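Local coordinates for putative uncharacterized protein (PDB 4HFK) that probably serves as the immunity protein of a type VI secretion system, binding the matching amidase effector so that the producing cell is protected from it, at residues 12-17 with 42-47; 20-25 with 57-62; 64-69 with 80-85. All coordinates share one frame; numbering follows the deposited sequence.

Contact 1. Residues 12-17 with 42-47; sequences QQIFEN and AAWLEA. With SO4 (sulfate ion), chain E.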
loop_
_atom_site.group_PDB
_atom_site.type_symbol
_atom_site.label_atom_id
_atom_site.label_comp_id
_atom_site.label_asym_id
_atom_site.label_seq_id
_atom_site.Cartn_x
_atom_site.Cartn_y
_atom_site.Cartn_z
ATOM N N GLN B 12 -8.252 -3.645 12.688
ATOM C CA GLN B 12 -8.857 -3.613 11.362
ATOM C C GLN B 12 -7.828 -3.206 10.320
ATOM O O GLN B 12 -7.679 -3.857 9.283
ATOM C CB GLN B 12 -10.029 -2.630 11.340
ATOM C CG GLN B 12 -11.117 -2.992 12.322
ATOM C CD GLN B 12 -11.682 -4.346 12.019
ATOM O OE1 GLN B 12 -11.525 -5.296 12.789
ATOM N NE2 GLN B 12 -12.338 -4.453 10.878
ATOM N N GLN B 13 -7.122 -2.117 10.604
ATOM C CA GLN B 13 -6.099 -1.617 9.688
ATOM C C GLN B 13 -4.971 -2.623 9.504
ATOM O O GLN B 13 -4.399 -2.734 8.418
ATOM C CB GLN B 13 -5.525 -0.292 10.207
ATOM C CG GLN B 13 -6.529 0.855 10.177
ATOM C CD GLN B 13 -6.123 2.000 11.090
ATOM O OE1 GLN B 13 -5.162 1.883 11.874
ATOM N NE2 GLN B 13 -6.845 3.111 10.998
ATOM N N ILE B 14 -4.640 -3.337 10.577
ATOM C CA ILE B 14 -3.599 -4.364 10.506
ATOM C C ILE B 14 -3.996 -5.446 9.490
ATOM O O ILE B 14 -3.189 -5.852 8.648
ATOM C CB ILE B 14 -3.304 -4.960 11.897
ATOM C CG1 ILE B 14 -2.494 -3.958 12.732
ATOM C CG2 ILE B 14 -2.510 -6.270 11.780
ATOM C CD1 ILE B 14 -2.460 -4.283 14.212
ATOM N N PHE B 15 -5.252 -5.882 9.535
ATOM C CA PHE B 15 -5.738 -6.866 8.576
ATOM C C PHE B 15 -5.807 -6.292 7.152
ATOM O O PHE B 15 -5.387 -6.942 6.181
ATOM C CB PHE B 15 -7.102 -7.419 9.010
ATOM C CG PHE B 15 -7.523 -8.638 8.237
ATOM C CD1 PHE B 15 -6.915 -9.869 8.474
ATOM C CD2 PHE B 15 -8.514 -8.557 7.274
ATOM C CE1 PHE B 15 -7.288 -10.996 7.767
ATOM C CE2 PHE B 15 -8.896 -9.689 6.555
ATOM C CZ PHE B 15 -8.286 -10.910 6.802
ATOM N N GLU B 16 -6.331 -5.076 7.017
ATOM C CA GLU B 16 -6.356 -4.402 5.712
ATOM C C GLU B 16 -4.964 -4.306 5.084
ATOM O O GLU B 16 -4.791 -4.558 3.894
ATOM C CB GLU B 16 -6.955 -2.994 5.845
ATOM C CG GLU B 16 -8.464 -2.998 6.107
ATOM C CD GLU B 16 -8.967 -1.680 6.693
ATOM O OE1 GLU B 16 -8.156 -0.731 6.852
ATOM O OE2 GLU B 16 -10.175 -1.603 7.003
ATOM N N ASN B 17 -3.984 -3.918 5.885
ATOM C CA ASN B 17 -2.620 -3.780 5.403
ATOM C C ASN B 17 -2.013 -5.131 5.033
ATOM O O ASN B 17 -1.286 -5.231 4.043
ATOM C CB ASN B 17 -1.769 -3.014 6.429
ATOM C CG ASN B 17 -2.261 -1.577 6.615
ATOM O OD1 ASN B 17 -3.004 -1.067 5.773
ATOM N ND2 ASN B 17 -1.864 -0.933 7.717
ATOM N N ALA B 42 3.844 -10.469 6.411
ATOM C CA ALA B 42 4.022 -11.353 7.570
ATOM C C ALA B 42 4.197 -10.567 8.873
ATOM O O ALA B 42 3.975 -11.105 9.959
ATOM C CB ALA B 42 5.190 -12.344 7.354
ATOM N N ALA B 43 4.600 -9.301 8.772
ATOM C CA ALA B 43 4.703 -8.462 9.970
ATOM C C ALA B 43 3.313 -8.061 10.451
ATOM O O ALA B 43 3.049 -8.035 11.655
ATOM C CB ALA B 43 5.544 -7.228 9.706
ATOM N N TRP B 44 2.432 -7.715 9.510
ATOM C CA TRP B 44 1.041 -7.433 9.855
ATOM C C TRP B 44 0.382 -8.698 10.403
ATOM O O TRP B 44 -0.451 -8.634 11.317
ATOM C CB TRP B 44 0.257 -6.926 8.637
ATOM C CG TRP B 44 0.773 -5.625 8.054
ATOM C CD1 TRP B 44 1.351 -5.441 6.819
ATOM C CD2 TRP B 44 0.749 -4.334 8.681
ATOM N NE1 TRP B 44 1.679 -4.119 6.650
ATOM C CE2 TRP B 44 1.325 -3.418 7.776
ATOM C CE3 TRP B 44 0.289 -3.863 9.917
ATOM C CZ2 TRP B 44 1.458 -2.047 8.072
ATOM C CZ3 TRP B 44 0.426 -2.505 10.216
ATOM C CH2 TRP B 44 1.006 -1.613 9.293
ATOM N N LEU B 45 0.732 -9.848 9.832
ATOM C CA LEU B 45 0.179 -11.118 10.305
ATOM C C LEU B 45 0.488 -11.323 11.780
ATOM O O LEU B 45 -0.400 -11.647 12.569
ATOM C CB LEU B 45 0.733 -12.308 9.500
ATOM C CG LEU B 45 0.284 -13.688 10.014
ATOM C CD1 LEU B 45 -1.175 -13.959 9.646
ATOM C CD2 LEU B 45 1.178 -14.822 9.482
ATOM N N GLU B 46 1.752 -11.153 12.150
ATOM C CA GLU B 46 2.161 -11.330 13.550
ATOM C C GLU B 46 1.391 -10.378 14.469
ATOM O O GLU B 46 0.997 -10.745 15.580
ATOM C CB GLU B 46 3.671 -11.082 13.697
ATOM C CG GLU B 46 4.155 -11.027 15.145
ATOM C CD GLU B 46 4.290 -12.402 15.794
ATOM O OE1 GLU B 46 4.394 -13.411 15.064
ATOM O OE2 GLU B 46 4.316 -12.478 17.040
ATOM N N ALA B 47 1.181 -9.153 13.998
ATOM C CA ALA B 47 0.532 -8.114 14.805
ATOM C C ALA B 47 -0.964 -8.381 14.973
ATOM O O ALA B 47 -1.555 -8.035 15.996
ATOM C CB ALA B 47 0.749 -6.746 14.181
HETATM S S SO4 E . -14.281 -2.046 9.080
HETATM O O1 SO4 E . -14.372 -2.724 7.778
HETATM O O2 SO4 E . -12.860 -1.932 9.459
HETATM O O3 SO4 E . -14.865 -0.702 8.977
HETATM O O4 SO4 E . -15.019 -2.790 10.103
#

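Contact 2. Residues 20-25 with 57-62; sequences QNRCIG and KADEVI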
loop_
_atom_site.group_PDB
_atom_site.type_symbol
_atom_site.label_atom_id
_atom_site.label_comp_id
_atom_site.label_asym_id
_atom_site.label_seq_id
_atom_site.Cartn_x
_atom_site.Cartn_y
_atom_site.Cartn_z
ATOM N N GLN B 20 -3.569 -5.779 1.662
ATOM C CA GLN B 20 -2.991 -4.898 0.644
ATOM C C GLN B 20 -1.574 -5.334 0.269
ATOM O O GLN B 20 -1.238 -5.440 -0.913
ATOM C CB GLN B 20 -2.981 -3.440 1.125
ATOM C CG GLN B 20 -2.928 -2.417 -0.024
ATOM C CD GLN B 20 -1.647 -1.598 -0.043
ATOM O OE1 GLN B 20 -0.691 -1.907 0.664
ATOM N NE2 GLN B 20 -1.628 -0.538 -0.853
ATOM N N ASN B 21 -0.744 -5.581 1.278
ATOM C CA ASN B 21 0.646 -5.959 1.036
ATOM C C ASN B 21 0.719 -7.282 0.285
ATOM O O ASN B 21 1.524 -7.455 -0.630
ATOM C CB ASN B 21 1.419 -6.076 2.348
ATOM C CG ASN B 21 1.734 -4.733 2.972
ATOM O OD1 ASN B 21 2.455 -4.673 3.973
ATOM N ND2 ASN B 21 1.189 -3.648 2.404
ATOM N N ARG B 22 -0.135 -8.217 0.671
ATOM C CA ARG B 22 -0.209 -9.493 -0.022
ATOM C C ARG B 22 -0.693 -9.336 -1.477
ATOM O O ARG B 22 -0.203 -10.023 -2.383
ATOM C CB ARG B 22 -1.107 -10.453 0.747
ATOM C CG ARG B 22 -1.263 -11.777 0.068
ATOM C CD ARG B 22 -1.195 -12.906 1.073
ATOM N NE ARG B 22 -1.349 -14.194 0.407
ATOM C CZ ARG B 22 -0.342 -15.027 0.161
ATOM N NH1 ARG B 22 0.891 -14.715 0.547
ATOM N NH2 ARG B 22 -0.578 -16.175 -0.453
ATOM N N CYS B 23 -1.648 -8.438 -1.710
ATOM C CA CYS B 23 -2.066 -8.154 -3.084
ATOM C C CYS B 23 -0.903 -7.625 -3.916
ATOM O O CYS B 23 -0.700 -8.055 -5.053
ATOM C CB CYS B 23 -3.192 -7.123 -3.124
ATOM S SG CYS B 23 -4.792 -7.749 -2.706
ATOM N N ILE B 24 -0.160 -6.676 -3.354
ATOM C CA ILE B 24 1.012 -6.119 -4.032
ATOM C C ILE B 24 1.975 -7.232 -4.426
ATOM O O ILE B 24 2.511 -7.230 -5.532
ATOM C CB ILE B 24 1.723 -5.078 -3.151
ATOM C CG1 ILE B 24 0.832 -3.837 -3.006
ATOM C CG2 ILE B 24 3.062 -4.680 -3.759
ATOM C CD1 ILE B 24 1.311 -2.837 -1.974
ATOM N N GLY B 25 2.161 -8.197 -3.528
ATOM C CA GLY B 25 3.022 -9.336 -3.790
ATOM C C GLY B 25 2.530 -10.180 -4.952
ATOM O O GLY B 25 3.329 -10.724 -5.719
ATOM N N LYS B 57 -8.867 -17.683 4.021
ATOM C CA LYS B 57 -10.024 -17.291 3.215
ATOM C C LYS B 57 -9.783 -15.977 2.470
ATOM O O LYS B 57 -10.159 -15.841 1.306
ATOM C CB LYS B 57 -11.273 -17.172 4.091
ATOM C CG LYS B 57 -11.711 -18.500 4.708
ATOM C CD LYS B 57 -13.039 -18.348 5.437
ATOM C CE LYS B 57 -13.498 -19.672 6.035
ATOM N NZ LYS B 57 -14.757 -19.497 6.816
ATOM N N ALA B 58 -9.148 -15.016 3.138
ATOM C CA ALA B 58 -8.856 -13.724 2.522
ATOM C C ALA B 58 -7.986 -13.876 1.280
ATOM O O ALA B 58 -8.153 -13.154 0.297
ATOM C CB ALA B 58 -8.188 -12.793 3.529
ATOM N N ASP B 59 -7.046 -14.812 1.328
ATOM C CA ASP B 59 -6.169 -15.050 0.192
ATOM C C ASP B 59 -6.965 -15.531 -1.021
ATOM O O ASP B 59 -6.648 -15.177 -2.155
ATOM C CB ASP B 59 -5.081 -16.064 0.549
ATOM C CG ASP B 59 -3.906 -15.998 -0.400
ATOM O OD1 ASP B 59 -3.227 -14.947 -0.431
ATOM O OD2 ASP B 59 -3.661 -16.992 -1.109
ATOM N N GLU B 60 -7.995 -16.338 -0.785
ATOM C CA GLU B 60 -8.885 -16.758 -1.868
ATOM C C GLU B 60 -9.667 -15.573 -2.424
ATOM O O GLU B 60 -9.830 -15.438 -3.640
ATOM C CB GLU B 60 -9.876 -17.815 -1.373
ATOM C CG GLU B 60 -9.239 -19.145 -1.008
ATOM N N VAL B 61 -10.165 -14.721 -1.530
ATOM C CA VAL B 61 -10.921 -13.549 -1.958
ATOM C C VAL B 61 -10.019 -12.656 -2.802
ATOM O O VAL B 61 -10.419 -12.173 -3.863
ATOM C CB VAL B 61 -11.504 -12.775 -0.747
ATOM C CG1 VAL B 61 -12.095 -11.456 -1.188
ATOM C CG2 VAL B 61 -12.558 -13.621 -0.040
ATOM N N ILE B 62 -8.788 -12.464 -2.336
ATOM C CA ILE B 62 -7.790 -11.693 -3.073
ATOM C C ILE B 62 -7.609 -12.204 -4.513
ATOM O O ILE B 62 -7.668 -11.424 -5.474
ATOM C CB ILE B 62 -6.436 -11.721 -2.334
ATOM C CG1 ILE B 62 -6.506 -10.872 -1.061
ATOM C CG2 ILE B 62 -5.323 -11.209 -3.219
ATOM C CD1 ILE B 62 -5.306 -11.040 -0.154
#

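Contact 3. Residues 64-69 with 80-85; sequences SLLKQK and ILKCTL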
loop_
_atom_site.group_PDB
_atom_site.type_symbol
_atom_site.label_atom_id
_atom_site.label_comp_id
_atom_site.label_asym_id
_atom_site.label_seq_id
_atom_site.Cartn_x
_atom_site.Cartn_y
_atom_site.Cartn_z
ATOM N N SER B 64 -9.535 -13.938 -6.374
ATOM C CA SER B 64 -10.751 -13.713 -7.138
ATOM C C SER B 64 -10.941 -12.242 -7.523
ATOM O O SER B 64 -11.279 -11.935 -8.668
ATOM C CB SER B 64 -11.964 -14.214 -6.352
ATOM O OG SER B 64 -13.159 -14.004 -7.091
ATOM N N LEU B 65 -10.734 -11.332 -6.572
ATOM C CA LEU B 65 -10.942 -9.908 -6.841
ATOM C C LEU B 65 -9.870 -9.310 -7.763
ATOM O O LEU B 65 -10.158 -8.404 -8.549
ATOM C CB LEU B 65 -11.047 -9.108 -5.535
ATOM C CG LEU B 65 -12.346 -9.268 -4.736
ATOM C CD1 LEU B 65 -12.349 -8.372 -3.501
ATOM C CD2 LEU B 65 -13.554 -8.959 -5.593
ATOM N N LEU B 66 -8.642 -9.825 -7.671
ATOM C CA LEU B 66 -7.541 -9.353 -8.519
ATOM C C LEU B 66 -7.860 -9.498 -10.009
ATOM O O LEU B 66 -7.314 -8.766 -10.839
ATOM C CB LEU B 66 -6.228 -10.074 -8.184
ATOM C CG LEU B 66 -5.402 -9.499 -7.027
ATOM C CD1 LEU B 66 -4.157 -10.333 -6.777
ATOM C CD2 LEU B 66 -5.008 -8.049 -7.294
ATOM N N LYS B 67 -8.762 -10.419 -10.339
ATOM C CA LYS B 67 -9.157 -10.633 -11.729
ATOM C C LYS B 67 -9.960 -9.462 -12.309
ATOM O O LYS B 67 -10.048 -9.302 -13.529
ATOM C CB LYS B 67 -9.952 -11.936 -11.856
ATOM C CG LYS B 67 -9.133 -13.179 -11.515
ATOM C CD LYS B 67 -10.007 -14.427 -11.501
ATOM C CE LYS B 67 -9.160 -15.678 -11.262
ATOM N NZ LYS B 67 -9.994 -16.919 -11.230
ATOM N N GLN B 68 -10.562 -8.658 -11.440
ATOM C CA GLN B 68 -11.311 -7.491 -11.897
ATOM C C GLN B 68 -10.357 -6.531 -12.604
ATOM O O GLN B 68 -9.242 -6.290 -12.127
ATOM C CB GLN B 68 -11.975 -6.784 -10.718
ATOM C CG GLN B 68 -13.249 -7.439 -10.225
ATOM C CD GLN B 68 -14.357 -6.424 -10.040
ATOM O OE1 GLN B 68 -14.142 -5.356 -9.465
ATOM N NE2 GLN B 68 -15.543 -6.735 -10.553
ATOM N N LYS B 69 -10.782 -6.001 -13.746
ATOM C CA LYS B 69 -9.956 -5.060 -14.494
ATOM C C LYS B 69 -10.415 -3.630 -14.238
ATOM O O LYS B 69 -11.602 -3.321 -14.361
ATOM C CB LYS B 69 -10.008 -5.363 -15.994
ATOM C CG LYS B 69 -9.393 -6.705 -16.380
ATOM C CD LYS B 69 -8.948 -6.708 -17.838
ATOM N N ILE B 80 -2.019 -1.137 -8.217
ATOM C CA ILE B 80 -1.624 -0.673 -6.887
ATOM C C ILE B 80 -2.843 -0.082 -6.181
ATOM O O ILE B 80 -3.104 -0.371 -5.000
ATOM C CB ILE B 80 -0.487 0.371 -6.962
ATOM C CG1 ILE B 80 0.836 -0.315 -7.320
ATOM C CG2 ILE B 80 -0.356 1.134 -5.640
ATOM C CD1 ILE B 80 1.331 -1.297 -6.254
ATOM N N LEU B 81 -3.608 0.724 -6.913
ATOM C CA LEU B 81 -4.854 1.246 -6.366
ATOM C C LEU B 81 -5.810 0.093 -6.074
ATOM O O LEU B 81 -6.428 0.053 -5.009
ATOM C CB LEU B 81 -5.506 2.255 -7.320
ATOM C CG LEU B 81 -6.385 3.308 -6.609
ATOM C CD1 LEU B 81 -6.548 4.538 -7.477
ATOM C CD2 LEU B 81 -7.742 2.753 -6.292
ATOM N N LYS B 82 -5.923 -0.845 -7.013
ATOM C CA LYS B 82 -6.800 -2.010 -6.824
ATOM C C LYS B 82 -6.484 -2.778 -5.534
ATOM O O LYS B 82 -7.398 -3.236 -4.840
ATOM C CB LYS B 82 -6.737 -2.965 -8.032
ATOM C CG LYS B 82 -7.763 -4.108 -7.963
ATOM C CD LYS B 82 -7.486 -5.234 -8.965
ATOM C CE LYS B 82 -7.112 -4.715 -10.342
ATOM N NZ LYS B 82 -6.578 -5.810 -11.219
ATOM N N CYS B 83 -5.200 -2.918 -5.209
ATOM C CA CYS B 83 -4.817 -3.573 -3.957
ATOM C C CYS B 83 -5.500 -2.908 -2.744
ATOM O O CYS B 83 -5.930 -3.586 -1.808
ATOM C CB CYS B 83 -3.293 -3.553 -3.777
ATOM S SG CYS B 83 -2.364 -4.500 -5.045
ATOM N N THR B 84 -5.612 -1.583 -2.761
ATOM C CA THR B 84 -6.272 -0.902 -1.651
ATOM C C THR B 84 -7.780 -1.108 -1.719
ATOM O O THR B 84 -8.432 -1.317 -0.687
ATOM C CB THR B 84 -5.916 0.600 -1.602
ATOM O OG1 THR B 84 -4.541 0.737 -1.221
ATOM C CG2 THR B 84 -6.775 1.330 -0.568
ATOM N N LEU B 85 -8.340 -1.073 -2.927
ATOM C CA LEU B 85 -9.782 -1.288 -3.080
ATOM C C LEU B 85 -10.155 -2.658 -2.541
ATOM O O LEU B 85 -11.165 -2.813 -1.846
ATOM C CB LEU B 85 -10.213 -1.155 -4.544
ATOM C CG LEU B 85 -9.949 0.216 -5.174
ATOM C CD1 LEU B 85 -10.577 0.304 -6.551
ATOM C CD2 LEU B 85 -10.472 1.348 -4.287
#

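Contact 1. Residues 12-17 with 42-47
Trp44 sets CG opposite its own carbonyl carbon (chi1 -62°), which sends the indole towards helix 11-27, and the same kind of turn at Asn17 lays its CB and amide over that ring. The two helices are neighbours in an all-helical fold and run nearly antiparallel, with the axes of the short segments approaching to 8.7 Å. The evidence for a CH-pi contact is direct: Asn17 CB sits 3.5 Å from the centroid of the five-membered ring of Trp44, only 16° off the normal. Further along the same face, Asn17 ND2 reaches Trp44 CH2 at 3.3 Å, with the amide plane turned 62° from the ring. Ile14 approaches differently, bringing CG1 to the indole edge at Trp44 CE3, 4.0 Å away. No hydrogen bond joins the segments; CH-pi and van der Waals packing carries the contact. Phe9 meets the indole edge-to-face, and Leu81 of the second subunit also packs on it. On another side of helix 31-47, the carbonyls of Leu45 and Glu46 each accept a hydrogen bond from a basic side chain of the other protein, consistent with an effector-binding surface. Away from Trp44, Gln12 NE2 donates to O2 of a sulfate, probably from the crystallisation liquor, which Lys96 and Arg93 also bind. CD1, at the end of the CG1 branch of Ile14, meets Ala47 CB at 4.0 Å, and the CG2 branch lies 3.2 Å from Trp44 O.

Contact 2. Residues 20-25 with 57-62
Cys23 and Ile62 form the apolar centre of this contact, and Arg22 with Asp59 its charged flank; the whole is a packing contact between helix 11-27 and helix 52-66 of the all-helical fold. The sulfur of Cys23 reaches the CG2 branch of Ile62 at 3.5 Å. Ile62 CD1 extends towards the aliphatic part of Arg22, where CG is 4.1 Å away, so one isoleucine touches both Cys23 and Arg22. Beyond this layer the guanidinium and the carboxylate form a salt bridge, though its detail deserves caution. Arg22 NE and Asp59 OD1 are modelled too close together, and the position of both atoms is therefore doubtful. The mutual tilt of the two groups is as uncertain as those atoms. The straighter link is Arg22 NH2 to Asp59 OD2, weak at 3.3 Å but with an N-H...O angle of 174°.

What positions the charged groups is partly torsional: Arg22 CG stands anti to the backbone N (chi1 178°), directing the chain across towards helix 52-66. Arg22 NH2 also donates to a backbone atom of the other protein, so the bridge lies beside that interface, while Lys26 NZ comes close to the same NH2, a like charge. The short segments cross at -50° with axes 10.6 Å apart. Around them, Ile62 packs also on Val19, helix 79-87 lies against Cys23 through Ile86, and Ile24 touches Ile24 of the second subunit.

Contact 3. Residues 64-69 with 80-85
Lys82 reaches from helix 79-87 to the C-terminal part of helix 52-66 and the turn after it, where its ammonium group is hydrogen-bonded to two backbone carbonyls. NZ lies 2.9 Å from Gln68 O, and the C=O...N angle of 175° puts it almost straight ahead of that oxygen. The second bond, from Lys82 NZ to Leu66 O, is 3.1 Å long and more oblique, at 140° and tilted out of the carbonyl plane. A bend at chi3 (-44°) turns the end of the otherwise extended lysine chain into this position, and Gln79 OE1 provides a further hydrogen bond to the same nitrogen. Below the charge the methylenes are packed as well: Leu66 CD2 comes to 4.1 Å from Lys82 CD, and Leu65 O is 4.2 Å from the same carbon. Leu66 in turn packs on Lys26, Ile27 and Ile86, which joins this side of the contact to helices 11-27 and 79-87.

The other side is looser. Ser64 and Lys67 are exposed, and the Gln68 side chain stays beyond close packing range of residues 80-85, packing instead on Leu3 of the second subunit. The segments bury just 176 Å² in total, so the contact rests largely on one residue. A lysine mostly covered by protein, with three oxygen acceptors, is probably well compensated for its burial; carbonyls near the end of a helix would probably favour its charged form, and the pair of backbone bonds ties the turn after helix 52-66 to helix 79-87.

From the N terminus, helix 11-27 provides the first halves of contacts 1 and 2. Contact 1 closes the loop through helix 31-47; contact 2 opens before that closure and ends on helix 52-66, so the two cross along the chain. They meet where Trp44 NE1 and Asn21 OD1 lie 2.8 Å apart. Contact 3 follows in series, closing the short loop between helices 52-66 and 79-87. It shares helix 52-66 with contact 2 and touches it through Gln20 and Thr84, while contact 1 lies across the chain's centre, about 18 Å away between centres. Together the contacts link all four helices, and each also borders the second subunit.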